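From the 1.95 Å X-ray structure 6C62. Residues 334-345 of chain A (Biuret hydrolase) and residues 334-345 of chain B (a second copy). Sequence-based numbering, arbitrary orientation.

Chain A, residues 334-345: SGVLQPVAWYLR
Chain B, residues 334-345: SGVLQPVAWYLR

Both copies fold the same way. Residues 334-336 are helical, in a helix that begins earlier in the chain, with phi/psi near -56/-41. L337(A) and L337(B) sit at -85/0. Q338 and P339 of both chains, Q338(A), Q338(B), P339(A) and P339(B), are extended, near -70/131 and -48/139. P339(A) and P339(B) are each the N-cap of a second helix, 340-345, which continues beyond the stretch with phi/psi near -60/-39. W342(A) N bonds P339(A) O at 3.1 Å, L344(A) N bonds V340(A) O at 3.0 Å, and R345(A) N bonds A341(A) O at 2.9 Å; the same bonds in chain B have the same lengths. At the turn, L337(A) N to S334(A) O is a weak bond of 3.0 Å.

The two 340-345 helices approach to 9.9 Å between axes, and their N-to-C directions differ by 45°. The first turns meet: V340(A) CA lies 4.4 Å from V340(B) CA. V336(A) CA lies 6.5 Å from A341(B) CA. The contact buries 526 Å² over both sides.

No direct hydrogen bond crosses between the stretches. Water does this work, because the first amides of a helix lack partners in the preceding turn. Water 1 accepts from V340(B) N at 3.0 Å and donates to V336(A) O at 3.1 Å and Q338(A) O at 2.5 Å. Water 2 accepts from A341(B) N at 3.0 Å and donates to V336(A) O at 2.5 Å. Waters 3 and 4 repeat this pattern with the chains exchanged.

V340(A) and V340(B) form the center of the packing. Their CA-to-CB bonds point toward the other stretch, and chi1 is p, near 70°. The V340(A) side chain is a knob among V340(B), Y343(B), V336(B) and G335(B), and V340(B) sits likewise in chain A. V340(A) CB is 4.3 Å from V340(B) CB. V340(A) CG1 lies 3.4 Å from Q338(B) O and 3.5 Å from V336(B) O; these are van der Waals contacts of a methyl with carbonyl oxygens. V340(A) CG2 packs 3.9 Å from Y343(B) CB, and the reciprocal contact has the same length.

The CA-to-CB bonds of Y343(A) and Y343(B) also point toward the other stretch; chi1 is t and chi2 is near 83°. Y343(A) CE2 meets Y343(B) CE2 at 3.9 Å, an oblique apolar contact. L344(A) and L344(B) leave their backbones sideways, but their m, t rotamer (chi1 -70°, chi2 167°) brings their ends nearer. L344(A) CD2 reaches 3.6 Å from Y343(B) CZ, and L344(B) CD2 does the same at Y343(A) CZ. These contacts bury hydrocarbon against the aromatic rings.

W342(A) and W342(B) (chi1 m) and R345(A) and R345(B) (chi1 and chi2 t) do not reach the other stretch.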

ATOM      1  N   SER A 334     -15.826 -13.414   8.311  1.00 10.54           N
ATOM      2  CA  SER A 334     -14.532 -13.891   8.769  1.00 11.39           C
ATOM      3  C   SER A 334     -13.406 -12.981   8.385  1.00 11.54           C
ATOM      4  O   SER A 334     -12.547 -12.630   9.217  1.00 11.30           O
ATOM      5  CB  SER A 334     -14.238 -15.292   8.168  1.00 12.38           C
ATOM      6  OG  SER A 334     -13.039 -15.808   8.748  1.00 13.38           O
ATOM      7  N   GLY A 335     -13.403 -12.559   7.124  1.00 11.07           N
ATOM      8  CA  GLY A 335     -12.386 -11.605   6.611  1.00 11.25           C
ATOM      9  C   GLY A 335     -12.318 -10.313   7.409  1.00 11.50           C
ATOM     10  O   GLY A 335     -11.224  -9.822   7.730  1.00 11.12           O
ATOM     11  N   VAL A 336     -13.477  -9.755   7.751  1.00 11.05           N
ATOM     12  CA  VAL A 336     -13.545  -8.509   8.572  1.00 11.76           C
ATOM     13  C   VAL A 336     -12.965  -8.711   9.966  1.00 12.33           C
ATOM     14  O   VAL A 336     -12.437  -7.779  10.558  1.00 12.33           O
ATOM     15  CB  VAL A 336     -15.004  -8.045   8.701  1.00 12.45           C
ATOM     16  CG1 VAL A 336     -15.173  -6.983   9.754  1.00 14.32           C
ATOM     17  CG2 VAL A 336     -15.508  -7.561   7.360  1.00 13.57           C
ATOM     18  N   LEU A 337     -13.098  -9.934  10.517  1.00 12.41           N
ATOM     19  CA  LEU A 337     -12.641 -10.231  11.878  1.00 12.79           C
ATOM     20  C   LEU A 337     -11.143 -10.605  11.970  1.00 12.97           C
ATOM     21  O   LEU A 337     -10.641 -10.795  13.078  1.00 14.85           O
ATOM     22  CB  LEU A 337     -13.527 -11.276  12.541  1.00 12.85           C
ATOM     23  CG  LEU A 337     -15.032 -11.008  12.484  1.00 13.03           C
ATOM     24  CD1 LEU A 337     -15.849 -12.088  13.252  1.00 13.46           C
ATOM     25  CD2 LEU A 337     -15.408  -9.622  12.965  1.00 12.74           C
ATOM     26  N   GLN A 338     -10.431 -10.632  10.856  1.00 12.31           N
ATOM     27  CA  GLN A 338      -9.045 -11.084  10.855  1.00 13.01           C
ATOM     28  C   GLN A 338      -8.165 -10.058  11.569  1.00 12.63           C
ATOM     29  O   GLN A 338      -8.287  -8.849  11.346  1.00 12.50           O
ATOM     30  CB  GLN A 338      -8.505 -11.306   9.428  1.00 13.11           C
ATOM     31  CG  GLN A 338      -9.071 -12.526   8.762  1.00 13.30           C
ATOM     32  CD  GLN A 338      -8.712 -12.683   7.320  1.00 13.87           C
ATOM     33  OE1 GLN A 338      -9.253 -13.549   6.658  1.00 16.10           O
ATOM     34  NE2 GLN A 338      -7.758 -11.893   6.828  1.00 11.73           N
ATOM     35  N   PRO A 339      -7.323 -10.526  12.507  1.00 11.83           N
ATOM     36  CA  PRO A 339      -6.298  -9.596  13.075  1.00 11.49           C
ATOM     37  C   PRO A 339      -5.539  -8.761  11.998  1.00 10.10           C
ATOM     38  O   PRO A 339      -5.190  -9.259  10.960  1.00  9.69           O
ATOM     39  CB  PRO A 339      -5.335 -10.545  13.795  1.00 11.01           C
ATOM     40  CG  PRO A 339      -6.209 -11.739  14.188  1.00 11.60           C
ATOM     41  CD  PRO A 339      -7.238 -11.881  13.085  1.00 10.70           C
ATOM     42  N   VAL A 340      -5.356  -7.486  12.264  1.00 10.60           N
ATOM     43  CA  VAL A 340      -4.604  -6.593  11.417  1.00 10.39           C
ATOM     44  C   VAL A 340      -3.147  -7.081  11.300  1.00 10.02           C
ATOM     45  O   VAL A 340      -2.514  -6.872  10.263  1.00  9.48           O
ATOM     46  CB  VAL A 340      -4.676  -5.143  11.916  1.00 10.27           C
ATOM     47  CG1 VAL A 340      -3.922  -4.956  13.230  1.00 10.86           C
ATOM     48  CG2 VAL A 340      -4.161  -4.192  10.835  1.00 10.31           C
ATOM     49  N   ALA A 341      -2.617  -7.776  12.301  1.00  9.70           N
ATOM     50  CA  ALA A 341      -1.265  -8.342  12.126  1.00  9.41           C
ATOM     51  C   ALA A 341      -1.132  -9.288  10.921  1.00  9.54           C
ATOM     52  O   ALA A 341      -0.048  -9.322  10.260  1.00  9.11           O
ATOM     53  CB  ALA A 341      -0.857  -9.071  13.379  1.00 10.58           C
ATOM     54  N   TRP A 342      -2.209 -10.038  10.625  1.00  8.78           N
ATOM     55  CA  TRP A 342      -2.135 -11.034   9.525  1.00  9.14           C
ATOM     56  C   TRP A 342      -2.049 -10.270   8.213  1.00  8.99           C
ATOM     57  O   TRP A 342      -1.244 -10.619   7.323  1.00  7.81           O
ATOM     58  CB  TRP A 342      -3.369 -11.899   9.461  1.00  9.68           C
ATOM     59  CG  TRP A 342      -3.581 -12.776  10.640  1.00 11.02           C
ATOM     60  CD1 TRP A 342      -2.755 -12.947  11.697  1.00 11.19           C
ATOM     61  CD2 TRP A 342      -4.700 -13.662  10.840  1.00 12.10           C
ATOM     62  NE1 TRP A 342      -3.319 -13.871  12.577  1.00 11.99           N
ATOM     63  CE2 TRP A 342      -4.512 -14.304  12.073  1.00 12.34           C
ATOM     64  CE3 TRP A 342      -5.836 -13.984  10.075  1.00 12.79           C
ATOM     65  CZ2 TRP A 342      -5.413 -15.268  12.563  1.00 12.78           C
ATOM     66  CZ3 TRP A 342      -6.763 -14.894  10.608  1.00 12.63           C
ATOM     67  CH2 TRP A 342      -6.511 -15.556  11.812  1.00 11.93           C
ATOM     68  N   TYR A 343      -2.886  -9.209   8.110  1.00  8.91           N
ATOM     69  CA  TYR A 343      -2.879  -8.377   6.869  1.00  8.81           C
ATOM     70  C   TYR A 343      -1.499  -7.753   6.638  1.00  8.69           C
ATOM     71  O   TYR A 343      -0.943  -7.765   5.529  1.00  8.40           O
ATOM     72  CB  TYR A 343      -3.976  -7.326   6.954  1.00  9.17           C
ATOM     73  CG  TYR A 343      -4.050  -6.457   5.722  1.00  9.67           C
ATOM     74  CD1 TYR A 343      -4.748  -6.900   4.591  1.00  9.61           C
ATOM     75  CD2 TYR A 343      -3.322  -5.246   5.623  1.00 10.25           C
ATOM     76  CE1 TYR A 343      -4.743  -6.169   3.410  1.00 10.61           C
ATOM     77  CE2 TYR A 343      -3.367  -4.498   4.461  1.00 10.56           C
ATOM     78  CZ  TYR A 343      -4.089  -4.950   3.363  1.00 10.70           C
ATOM     79  OH  TYR A 343      -4.151  -4.212   2.196  1.00 11.79           O
ATOM     80  N   LEU A 344      -0.962  -7.103   7.666  1.00  8.42           N
ATOM     81  CA  LEU A 344       0.345  -6.410   7.522  1.00  9.48           C
ATOM     82  C   LEU A 344       1.481  -7.393   7.190  1.00  9.37           C
ATOM     83  O   LEU A 344       2.327  -7.111   6.338  1.00  8.91           O
ATOM     84  CB  LEU A 344       0.683  -5.608   8.792  1.00  9.15           C
ATOM     85  CG  LEU A 344      -0.264  -4.405   8.906  1.00  9.42           C
ATOM     86  CD1 LEU A 344      -0.212  -3.769  10.263  1.00  9.69           C
ATOM     87  CD2 LEU A 344      -0.066  -3.376   7.786  1.00  9.62           C
ATOM     88  N   ARG A 345       1.463  -8.536   7.853  1.00  9.78           N
ATOM     89  CA  ARG A 345       2.446  -9.546   7.540  1.00 10.33           C
ATOM     90  C   ARG A 345       2.379 -10.045   6.106  1.00  9.93           C
ATOM     91  O   ARG A 345       3.420 -10.200   5.435  1.00  9.33           O
ATOM     92  CB  ARG A 345       2.361 -10.714   8.518  1.00 13.28           C
ATOM     93  CG  ARG A 345       3.569 -11.608   8.283  1.00 16.61           C
ATOM     94  CD  ARG A 345       3.713 -12.695   9.308  1.00 21.48           C
ATOM     95  NE  ARG A 345       4.639 -12.213  10.287  1.00 22.55           N
ATOM     96  CZ  ARG A 345       5.951 -12.408  10.350  1.00 21.04           C
ATOM     97  NH1 ARG A 345       6.628 -13.279   9.637  1.00 22.50           N
ATOM     98  NH2 ARG A 345       6.559 -11.769  11.310  1.00 19.93           N
TER
ATOM     99  N   SER B 334      -2.439  -1.931  22.122  1.00 10.06           N
ATOM    100  CA  SER B 334      -3.676  -1.430  21.552  1.00 11.10           C
ATOM    101  C   SER B 334      -3.658  -1.401  20.039  1.00 10.42           C
ATOM    102  O   SER B 334      -4.594  -1.865  19.387  1.00  9.26           O
ATOM    103  CB  SER B 334      -3.962  -0.014  22.104  1.00 12.42           C
ATOM    104  OG  SER B 334      -5.158   0.507  21.546  1.00 13.98           O
ATOM    105  N   GLY B 335      -2.559  -0.903  19.484  1.00 10.19           N
ATOM    106  CA  GLY B 335      -2.388  -0.864  18.018  1.00 10.80           C
ATOM    107  C   GLY B 335      -2.486  -2.230  17.355  1.00 10.95           C
ATOM    108  O   GLY B 335      -3.142  -2.388  16.290  1.00 10.40           O
ATOM    109  N   VAL B 336      -1.850  -3.238  17.973  1.00 10.89           N
ATOM    110  CA  VAL B 336      -1.915  -4.627  17.435  1.00 11.23           C
ATOM    111  C   VAL B 336      -3.375  -5.152  17.413  1.00 12.43           C
ATOM    112  O   VAL B 336      -3.732  -5.960  16.531  1.00 12.85           O
ATOM    113  CB  VAL B 336      -1.089  -5.560  18.292  1.00 11.87           C
ATOM    114  CG1 VAL B 336      -1.297  -6.992  17.899  1.00 13.43           C
ATOM    115  CG2 VAL B 336       0.366  -5.264  18.138  1.00 12.37           C
ATOM    116  N   LEU B 337      -4.179  -4.729  18.411  1.00 11.43           N
ATOM    117  CA  LEU B 337      -5.548  -5.211  18.550  1.00 12.36           C
ATOM    118  C   LEU B 337      -6.598  -4.466  17.721  1.00 12.98           C
ATOM    119  O   LEU B 337      -7.769  -4.840  17.723  1.00 14.38           O
ATOM    120  CB  LEU B 337      -5.954  -5.289  20.031  1.00 12.13           C
ATOM    121  CG  LEU B 337      -4.958  -6.011  20.951  1.00 12.59           C
ATOM    122  CD1 LEU B 337      -5.420  -6.151  22.423  1.00 13.70           C
ATOM    123  CD2 LEU B 337      -4.728  -7.390  20.427  1.00 13.93           C
ATOM    124  N   GLN B 338      -6.187  -3.450  16.956  1.00 13.02           N
ATOM    125  CA  GLN B 338      -7.119  -2.654  16.177  1.00 12.34           C
ATOM    126  C   GLN B 338      -7.707  -3.466  15.054  1.00 12.04           C
ATOM    127  O   GLN B 338      -6.988  -4.181  14.361  1.00 12.12           O
ATOM    128  CB  GLN B 338      -6.470  -1.389  15.631  1.00 12.58           C
ATOM    129  CG  GLN B 338      -6.145  -0.332  16.645  1.00 12.14           C
ATOM    130  CD  GLN B 338      -5.329   0.800  16.065  1.00 11.81           C
ATOM    131  OE1 GLN B 338      -4.850   1.618  16.837  1.00 12.87           O
ATOM    132  NE2 GLN B 338      -5.192   0.885  14.724  1.00 10.81           N
ATOM    133  N   PRO B 339      -9.047  -3.423  14.904  1.00 11.69           N
ATOM    134  CA  PRO B 339      -9.651  -4.102  13.754  1.00 11.20           C
ATOM    135  C   PRO B 339      -8.928  -3.707  12.397  1.00 10.83           C
ATOM    136  O   PRO B 339      -8.551  -2.540  12.166  1.00  9.77           O
ATOM    137  CB  PRO B 339     -11.114  -3.544  13.768  1.00 12.15           C
ATOM    138  CG  PRO B 339     -11.395  -3.272  15.204  1.00 12.25           C
ATOM    139  CD  PRO B 339     -10.058  -2.842  15.817  1.00 11.30           C
ATOM    140  N   VAL B 340      -8.779  -4.691  11.533  1.00  9.82           N
ATOM    141  CA  VAL B 340      -8.269  -4.482  10.195  1.00  9.23           C
ATOM    142  C   VAL B 340      -9.147  -3.481   9.440  1.00  9.08           C
ATOM    143  O   VAL B 340      -8.645  -2.737   8.601  1.00  9.56           O
ATOM    144  CB  VAL B 340      -8.099  -5.792   9.462  1.00  8.81           C
ATOM    145  CG1 VAL B 340      -9.453  -6.404   9.083  1.00  8.97           C
ATOM    146  CG2 VAL B 340      -7.245  -5.606   8.202  1.00  9.03           C
ATOM    147  N   ALA B 341     -10.449  -3.427   9.709  1.00  8.77           N
ATOM    148  CA  ALA B 341     -11.272  -2.458   8.989  1.00  9.37           C
ATOM    149  C   ALA B 341     -10.829  -0.984   9.189  1.00  9.22           C
ATOM    150  O   ALA B 341     -10.935  -0.145   8.248  1.00  9.14           O
ATOM    151  CB  ALA B 341     -12.701  -2.623   9.384  1.00  9.90           C
ATOM    152  N   TRP B 342     -10.308  -0.690  10.372  1.00  8.84           N
ATOM    153  CA  TRP B 342      -9.872   0.703  10.682  1.00 10.07           C
ATOM    154  C   TRP B 342      -8.656   1.025   9.836  1.00 10.18           C
ATOM    155  O   TRP B 342      -8.596   2.122   9.215  1.00 10.64           O
ATOM    156  CB  TRP B 342      -9.498   0.878  12.127  1.00 10.00           C
ATOM    157  CG  TRP B 342     -10.603   0.616  13.115  1.00 10.33           C
ATOM    158  CD1 TRP B 342     -11.886   0.390  12.846  1.00 11.29           C
ATOM    159  CD2 TRP B 342     -10.493   0.685  14.535  1.00 10.87           C
ATOM    160  NE1 TRP B 342     -12.602   0.258  14.025  1.00 11.33           N
ATOM    161  CE2 TRP B 342     -11.749   0.426  15.066  1.00 10.97           C
ATOM    162  CE3 TRP B 342      -9.439   1.008  15.410  1.00 11.54           C
ATOM    163  CZ2 TRP B 342     -12.010   0.444  16.448  1.00 12.81           C
ATOM    164  CZ3 TRP B 342      -9.676   1.010  16.787  1.00 12.12           C
ATOM    165  CH2 TRP B 342     -10.941   0.729  17.297  1.00 12.30           C
ATOM    166  N   TYR B 343      -7.733   0.060   9.747  1.00  9.40           N
ATOM    167  CA  TYR B 343      -6.510   0.241   8.955  1.00  8.99           C
ATOM    168  C   TYR B 343      -6.855   0.482   7.473  1.00  8.31           C
ATOM    169  O   TYR B 343      -6.341   1.398   6.806  1.00  8.04           O
ATOM    170  CB  TYR B 343      -5.564  -0.947   9.121  1.00  8.66           C
ATOM    171  CG  TYR B 343      -4.296  -0.809   8.341  1.00  8.88           C
ATOM    172  CD1 TYR B 343      -3.243  -0.052   8.845  1.00  9.43           C
ATOM    173  CD2 TYR B 343      -4.166  -1.330   7.068  1.00  9.48           C
ATOM    174  CE1 TYR B 343      -2.081   0.171   8.128  1.00  9.44           C
ATOM    175  CE2 TYR B 343      -2.968  -1.147   6.317  1.00  9.97           C
ATOM    176  CZ  TYR B 343      -1.912  -0.399   6.886  1.00  9.73           C
ATOM    177  OH  TYR B 343      -0.761  -0.216   6.215  1.00  9.53           O
ATOM    178  N   LEU B 344      -7.667  -0.407   6.921  1.00  8.17           N
ATOM    179  CA  LEU B 344      -8.022  -0.322   5.493  1.00  8.25           C
ATOM    180  C   LEU B 344      -8.779   0.975   5.144  1.00  8.69           C
ATOM    181  O   LEU B 344      -8.502   1.630   4.142  1.00  8.56           O
ATOM    182  CB  LEU B 344      -8.818  -1.548   5.092  1.00  8.87           C
ATOM    183  CG  LEU B 344      -7.987  -2.828   5.051  1.00  9.52           C
ATOM    184  CD1 LEU B 344      -8.909  -4.027   4.967  1.00  9.74           C
ATOM    185  CD2 LEU B 344      -6.917  -2.764   3.977  1.00  9.59           C
ATOM    186  N   ARG B 345      -9.706   1.332   6.015  1.00  8.86           N
ATOM    187  CA  ARG B 345     -10.388   2.603   5.852  1.00 10.27           C
ATOM    188  C   ARG B 345      -9.489   3.817   5.846  1.00  9.43           C
ATOM    189  O   ARG B 345      -9.622   4.711   5.002  1.00  8.28           O
ATOM    190  CB  ARG B 345     -11.520   2.739   6.863  1.00 11.72           C
ATOM    191  CG  ARG B 345     -12.345   3.958   6.495  1.00 15.15           C
ATOM    192  CD  ARG B 345     -13.598   4.056   7.330  1.00 19.46           C
ATOM    193  NE  ARG B 345     -14.650   3.575   6.522  1.00 20.64           N
ATOM    194  CZ  ARG B 345     -15.401   4.263   5.685  1.00 21.12           C
ATOM    195  NH1 ARG B 345     -16.181   3.587   4.913  1.00 22.45           N
ATOM    196  NH2 ARG B 345     -15.350   5.529   5.554  1.00 23.45           N
TER
HETATM  197  O   HOH W   1      -9.989  -7.278  12.367  1.00 13.30           O
HETATM  198  O   HOH W   2     -12.160  -5.362  11.198  1.00 14.69           O
HETATM  199  O   HOH W   3      -6.411  -6.689  14.922  1.00 16.06           O
HETATM  200  O   HOH W   4      -3.485  -8.169  15.231  1.00 15.03           O